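Local coordinates for protein probable glucarate dehydratase (Mycobacterium smegmatis str. MC2 155, PDB 3VDG) that probably dehydrates glucarate or a related acid sugar, as an enolase-superfamily enzyme with a sodium ion at its metal site in this crystal, at residues Gly94-Val97 and Phe98-Asn101; Ile405-Asp408 and Ala409-Ala412; Thr428-Met431 and Arg432-Pro436. All coordinates share one frame; numbering follows the deposited sequence. Where two conformers were deposited one is given.

Contact 1 of 3, residues Gly94-Val97 and Phe98-Asn101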
# COMPACT_ATOMS: atom_id res chain seq x y z
N GLY A 94 -24.82 -4.00 -7.27
CA GLY A 94 -25.21 -4.32 -5.91
C GLY A 94 -24.05 -4.29 -4.93
O GLY A 94 -24.14 -4.89 -3.87
N ARG A 95 -22.96 -3.59 -5.25
CA ARG A 95 -21.83 -3.50 -4.31
C ARG A 95 -21.54 -2.05 -3.95
O ARG A 95 -21.62 -1.18 -4.80
CB ARG A 95 -20.56 -4.13 -4.91
CG ARG A 95 -20.75 -5.59 -5.30
CD ARG A 95 -20.98 -6.46 -4.06
NE ARG A 95 -21.46 -7.78 -4.45
CZ ARG A 95 -21.59 -8.79 -3.60
NH1 ARG A 95 -21.30 -8.63 -2.32
NH2 ARG A 95 -22.02 -9.97 -4.03
N SER A 96 -21.22 -1.79 -2.69
CA SER A 96 -20.88 -0.45 -2.21
C SER A 96 -19.67 0.09 -2.96
O SER A 96 -18.72 -0.65 -3.16
CB SER A 96 -20.52 -0.51 -0.73
OG SER A 96 -20.01 0.74 -0.30
N VAL A 97 -19.67 1.37 -3.30
CA VAL A 97 -18.52 1.96 -4.00
C VAL A 97 -17.33 2.09 -3.06
O VAL A 97 -16.25 2.40 -3.52
CB VAL A 97 -18.83 3.36 -4.61
CG1 VAL A 97 -19.89 3.25 -5.71
CG2 VAL A 97 -19.27 4.35 -3.53
N PHE A 98 -17.54 1.89 -1.76
CA PHE A 98 -16.43 1.89 -0.81
C PHE A 98 -15.80 0.50 -0.66
O PHE A 98 -14.74 0.34 -0.06
CB PHE A 98 -16.88 2.42 0.57
CG PHE A 98 -17.16 3.89 0.58
CD1 PHE A 98 -16.14 4.80 0.88
CD2 PHE A 98 -18.43 4.38 0.28
CE1 PHE A 98 -16.38 6.16 0.89
CE2 PHE A 98 -18.67 5.75 0.27
CZ PHE A 98 -17.65 6.64 0.58
N SER A 99 -16.47 -0.51 -1.21
CA SER A 99 -15.97 -1.89 -1.07
C SER A 99 -15.11 -2.32 -2.27
O SER A 99 -15.40 -3.32 -2.93
CB SER A 99 -17.12 -2.88 -0.88
OG SER A 99 -17.83 -2.64 0.34
N THR A 100 -14.04 -1.59 -2.53
CA THR A 100 -13.21 -1.86 -3.69
C THR A 100 -12.43 -3.18 -3.58
O THR A 100 -12.17 -3.81 -4.61
CB THR A 100 -12.28 -0.67 -4.02
OG1 THR A 100 -11.55 -0.31 -2.84
CG2 THR A 100 -13.13 0.55 -4.49
N ASN A 101 -12.09 -3.62 -2.37
CA ASN A 101 -11.43 -4.93 -2.20
C ASN A 101 -12.36 -6.05 -2.70
O ASN A 101 -11.95 -6.93 -3.46
CB ASN A 101 -11.08 -5.22 -0.74
CG ASN A 101 -9.92 -4.36 -0.24
OD1 ASN A 101 -9.06 -3.95 -1.01
ND2 ASN A 101 -9.91 -4.08 1.07
O HOH W 1 -18.48 -0.48 1.87
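Ser96 and Ser99 close a type I beta turn in the loop that leads from helix 79-92 into helix 100-111, a local and largely buried contact. The turn is tied by the backbone bond from Ser99 N to Ser96 O, 3.0 Å long. A second bond comes from the Ser96 side chain, which is modelled in two conformers; the OG contacts given here belong to one of them. With OG anti to the backbone N (chi1 172°), the hydroxyl swings forward over the turn and accepts from Phe98 N, the OG to N distance being 3.1 Å. This pattern, a serine oxygen taking the amide two residues on, is that of an ST turn, laid here over the beta turn. The same OG lies at the edge of the Phe98 ring, near its plane, and 3.7 Å from Phe98 CB.

A water joins the two serines, 2.9 Å from Ser96 OG and 2.7 Å from Ser99 OG, while Ser96 CB packs 3.6 Å from Ser99 OG. Val97 CG2 meets the Phe98 ring obliquely, 3.9 Å from CD2. Both side chains go on to helix 131-151, Val97 to Val146 and Phe98 to Val150, and Arg153 of the second subunit makes a cation-pi contact with the Phe98 ring.

In this conformer Ser96 offers two acceptors, its carbonyl oxygen and its hydroxyl, for successive amides, and the water extends the polar network to Ser99. The polar bonds probably help hold the turn, while Val97 and Phe98 pack against helix 131-151, to which Val97 O is also tied by Gln147 NE2.

Contact 2 of 3, residues Ile405-Asp408 and Ala409-Ala412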
# COMPACT_ATOMS: atom_id res chain seq x y z
N ILE A 405 -18.35 14.55 -17.47
CA ILE A 405 -18.57 14.23 -18.88
C ILE A 405 -19.28 15.38 -19.58
O ILE A 405 -20.18 16.01 -19.01
CB ILE A 405 -19.43 12.96 -19.04
CG1 ILE A 405 -18.62 11.71 -18.70
CG2 ILE A 405 -19.95 12.84 -20.48
CD1 ILE A 405 -17.49 11.45 -19.65
N ASP A 406 -18.84 15.66 -20.79
CA ASP A 406 -19.56 16.52 -21.72
C ASP A 406 -20.27 15.55 -22.65
O ASP A 406 -19.64 14.90 -23.49
CB ASP A 406 -18.54 17.39 -22.46
CG ASP A 406 -19.15 18.19 -23.60
OD1 ASP A 406 -20.24 17.84 -24.11
OD2 ASP A 406 -18.51 19.17 -24.02
N GLU A 407 -21.59 15.40 -22.47
CA GLU A 407 -22.32 14.34 -23.18
C GLU A 407 -22.27 14.52 -24.72
O GLU A 407 -22.28 13.54 -25.46
CB GLU A 407 -23.76 14.20 -22.68
CG GLU A 407 -23.92 13.63 -21.26
CD GLU A 407 -23.65 12.12 -21.13
OE1 GLU A 407 -23.51 11.39 -22.15
OE2 GLU A 407 -23.59 11.62 -19.99
N ASP A 408 -22.19 15.77 -25.18
CA ASP A 408 -22.12 16.01 -26.62
C ASP A 408 -20.77 15.59 -27.17
O ASP A 408 -20.68 15.03 -28.26
CB ASP A 408 -22.37 17.48 -26.95
CG ASP A 408 -23.83 17.88 -26.78
OD1 ASP A 408 -24.72 17.00 -26.82
OD2 ASP A 408 -24.08 19.08 -26.61
N ALA A 409 -19.72 15.86 -26.41
CA ALA A 409 -18.37 15.45 -26.82
C ALA A 409 -18.21 13.93 -26.80
O ALA A 409 -17.62 13.35 -27.71
CB ALA A 409 -17.33 16.12 -25.96
N LEU A 410 -18.70 13.30 -25.73
CA LEU A 410 -18.73 11.84 -25.63
C LEU A 410 -19.44 11.20 -26.81
O LEU A 410 -18.94 10.22 -27.37
CB LEU A 410 -19.38 11.36 -24.31
CG LEU A 410 -19.49 9.85 -24.10
CD1 LEU A 410 -18.10 9.23 -24.08
CD2 LEU A 410 -20.25 9.50 -22.82
N ALA A 411 -20.61 11.74 -27.17
CA ALA A 411 -21.38 11.15 -28.28
C ALA A 411 -20.64 11.32 -29.61
O ALA A 411 -20.65 10.42 -30.46
CB ALA A 411 -22.78 11.78 -28.36
N ALA A 412 -19.99 12.47 -29.78
CA ALA A 412 -19.23 12.73 -30.99
C ALA A 412 -18.05 11.78 -31.13
O ALA A 412 -17.81 11.24 -32.21
CB ALA A 412 -18.75 14.17 -31.03
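Asp406 and Ala409 meet at the N-terminus of helix 407-420, where Asp406 is the N-cap and its side chain bends back over the first turn. A chi1 of 171° turns CG away from the residue's own N and carries the carboxylate beside the amides that begin the helix. Ala409 N gives OD1 a bond of 3.1 Å, reaching the oxygen from well above the carboxylate plane, and Asp408 N adds a weak bond to the same OD1. The carboxylate also rests against the Ala409 methyl, its CG 3.6 Å from Ala409 CB. A negative group placed over the start of a helix probably gains from the helix dipole as well as from these amides.

Around the turn from this polar cap, Ile405 and Leu410 form an apolar pair. Their side chains cross at a slant, with Ile405 CG2 4.1 Å from Leu410 CD2. Both rest on strand 55-65 at Val60 and Gln62, and Leu410 extends to Thr36 and Val38 of strand 30-41, so this end of the helix is seated on the three-stranded antiparallel sheet.

Glu407 runs alongside Leu410 and points the same way. A bend at chi2 (-74°) folds its carboxylate back, so that OE1 comes 3.8 Å from Leu410 CD2, while OE2 accepts from Gln62 NE2 on the sheet. One acidic side chain therefore borders the leucine and bonds to the strand beneath.

Regular helical bonds start at once: Ala411 N to Glu407 O and Ala412 N to Asp408 O follow in order. The first of the series is the straightest, Leu410 N donating to Asp406 O at 2.9 Å with an N-H...O angle of 176°.

Contact 3 of 3, residues Thr428-Met431 and Arg432-Pro436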
# COMPACT_ATOMS: atom_id res chain seq x y z
N THR A 428 1.54 -2.45 -35.40
CA THR A 428 2.23 -3.32 -36.34
C THR A 428 1.36 -3.64 -37.55
O THR A 428 1.78 -3.49 -38.69
CB THR A 428 2.70 -4.61 -35.66
OG1 THR A 428 3.51 -4.27 -34.52
CG2 THR A 428 3.52 -5.46 -36.64
N GLY A 429 0.13 -4.08 -37.29
CA GLY A 429 -0.81 -4.35 -38.38
C GLY A 429 -1.04 -3.13 -39.25
O GLY A 429 -1.16 -3.24 -40.47
N TYR A 430 -1.12 -1.95 -38.64
CA TYR A 430 -1.31 -0.73 -39.41
C TYR A 430 -0.07 -0.41 -40.25
O TYR A 430 -0.19 -0.04 -41.42
CB TYR A 430 -1.67 0.46 -38.51
CG TYR A 430 -1.79 1.78 -39.25
CD1 TYR A 430 -2.68 1.92 -40.32
CD2 TYR A 430 -1.06 2.89 -38.85
CE1 TYR A 430 -2.79 3.13 -40.99
CE2 TYR A 430 -1.16 4.09 -39.51
CZ TYR A 430 -2.03 4.21 -40.58
OH TYR A 430 -2.13 5.42 -41.23
N MET A 431 1.12 -0.53 -39.66
CA MET A 431 2.32 -0.37 -40.48
C MET A 431 2.29 -1.39 -41.66
O MET A 431 2.57 -1.01 -42.79
CB MET A 431 3.61 -0.52 -39.64
CG MET A 431 4.89 -0.38 -40.45
SD MET A 431 5.11 1.28 -41.12
CE MET A 431 6.07 2.01 -39.77
N ARG A 432 1.94 -2.64 -41.40
CA ARG A 432 1.89 -3.64 -42.49
C ARG A 432 0.87 -3.34 -43.57
O ARG A 432 1.09 -3.70 -44.72
CB ARG A 432 1.64 -5.06 -41.98
CG ARG A 432 2.77 -5.68 -41.20
CD ARG A 432 2.46 -7.15 -40.90
NE ARG A 432 3.63 -7.82 -40.36
CZ ARG A 432 3.71 -8.34 -39.14
NH1 ARG A 432 4.84 -8.93 -38.75
NH2 ARG A 432 2.67 -8.30 -38.32
N SER A 433 -0.25 -2.70 -43.21
CA SER A 433 -1.23 -2.32 -44.22
C SER A 433 -0.60 -1.31 -45.18
O SER A 433 -1.05 -1.16 -46.32
CB SER A 433 -2.51 -1.73 -43.58
OG SER A 433 -2.30 -0.39 -43.15
N ILE A 434 0.42 -0.60 -44.71
CA ILE A 434 1.12 0.39 -45.55
C ILE A 434 2.33 -0.23 -46.24
O ILE A 434 2.62 0.09 -47.38
CB ILE A 434 1.57 1.60 -44.71
CG1 ILE A 434 0.35 2.40 -44.24
CG2 ILE A 434 2.53 2.49 -45.50
CD1 ILE A 434 0.66 3.36 -43.10
N ASP A 435 3.00 -1.15 -45.54
CA ASP A 435 4.29 -1.70 -45.94
C ASP A 435 4.26 -3.19 -45.60
O ASP A 435 4.70 -3.60 -44.52
CB ASP A 435 5.41 -0.98 -45.14
CG ASP A 435 6.79 -1.58 -45.37
OD1 ASP A 435 6.94 -2.37 -46.33
OD2 ASP A 435 7.73 -1.25 -44.60
N PRO A 436 3.71 -4.00 -46.52
CA PRO A 436 3.36 -5.40 -46.31
C PRO A 436 4.43 -6.27 -45.68
O PRO A 436 4.10 -7.16 -44.91
CB PRO A 436 3.07 -5.88 -47.74
CG PRO A 436 2.51 -4.68 -48.42
CD PRO A 436 3.08 -3.46 -47.74
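Tyr430 meets Ser433 and Ile434 one turn further along helix 427-434, a short helix at the protein surface. From CB the ring departs trans to the main-chain nitrogen, chi1 177°, leaning out beside the residues that follow. At CD1 the ring has Ser433 OG 3.7 Å away, approaching obliquely. Further out, CE1, CE2 and CZ share one partner: Ile434 CD1 sits over one ring face, displaced toward the rim, in a CH-pi contact 4.1 Å from the centroid. CZ is the ring atom nearest this methyl, and OH lies 3.9 Å from it. At the tip, OH is hydrogen-bonded to His180 ND1.

The Tyr430 carbonyl serves the same two residues. Ser433 OG donates to Tyr430 O over 2.8 Å, while the bonds to this oxygen from Ser433 N and Ile434 N are weak. One residue on, Met431 O takes two donors: Asp435 N, in the carbonyl plane, and Ile434 N, from above it. Earlier in the helix, Thr428 CG2 lies over one face of the Arg432 guanidinium, 3.4 Å from NH2.

The helix packs on the small strand 50-51, where Tyr430 and Met431 both touch Val51. Thr428 OG1 bonds to Val49 O just before that strand, Ile434 rests on Pro181, and Arg432 NH1 reaches Asn439 in the C-terminal segment.

How the contacts relate
Contact 1 is the buried one, while contacts 2 and 3 lie at the surface on helices that follow each other in the chain. None touches another: the centres of contacts 1 and 2 are about 27 Å apart. Those two share strand 30-41, contact 1 through backbone bonds of Gly94 and Arg95 to Ile30, contact 2 through Leu410; contact 3 packs on strand 50-51. Contacts 1 and 2 both deal with the approach to a helix, but a serine hydroxyl shapes a turn in the first and a carboxylate caps the helix in the second. In contact 3, carbonyls are shared between donors and a methyl sits over a ring. Contact 1 alone reaches the second subunit.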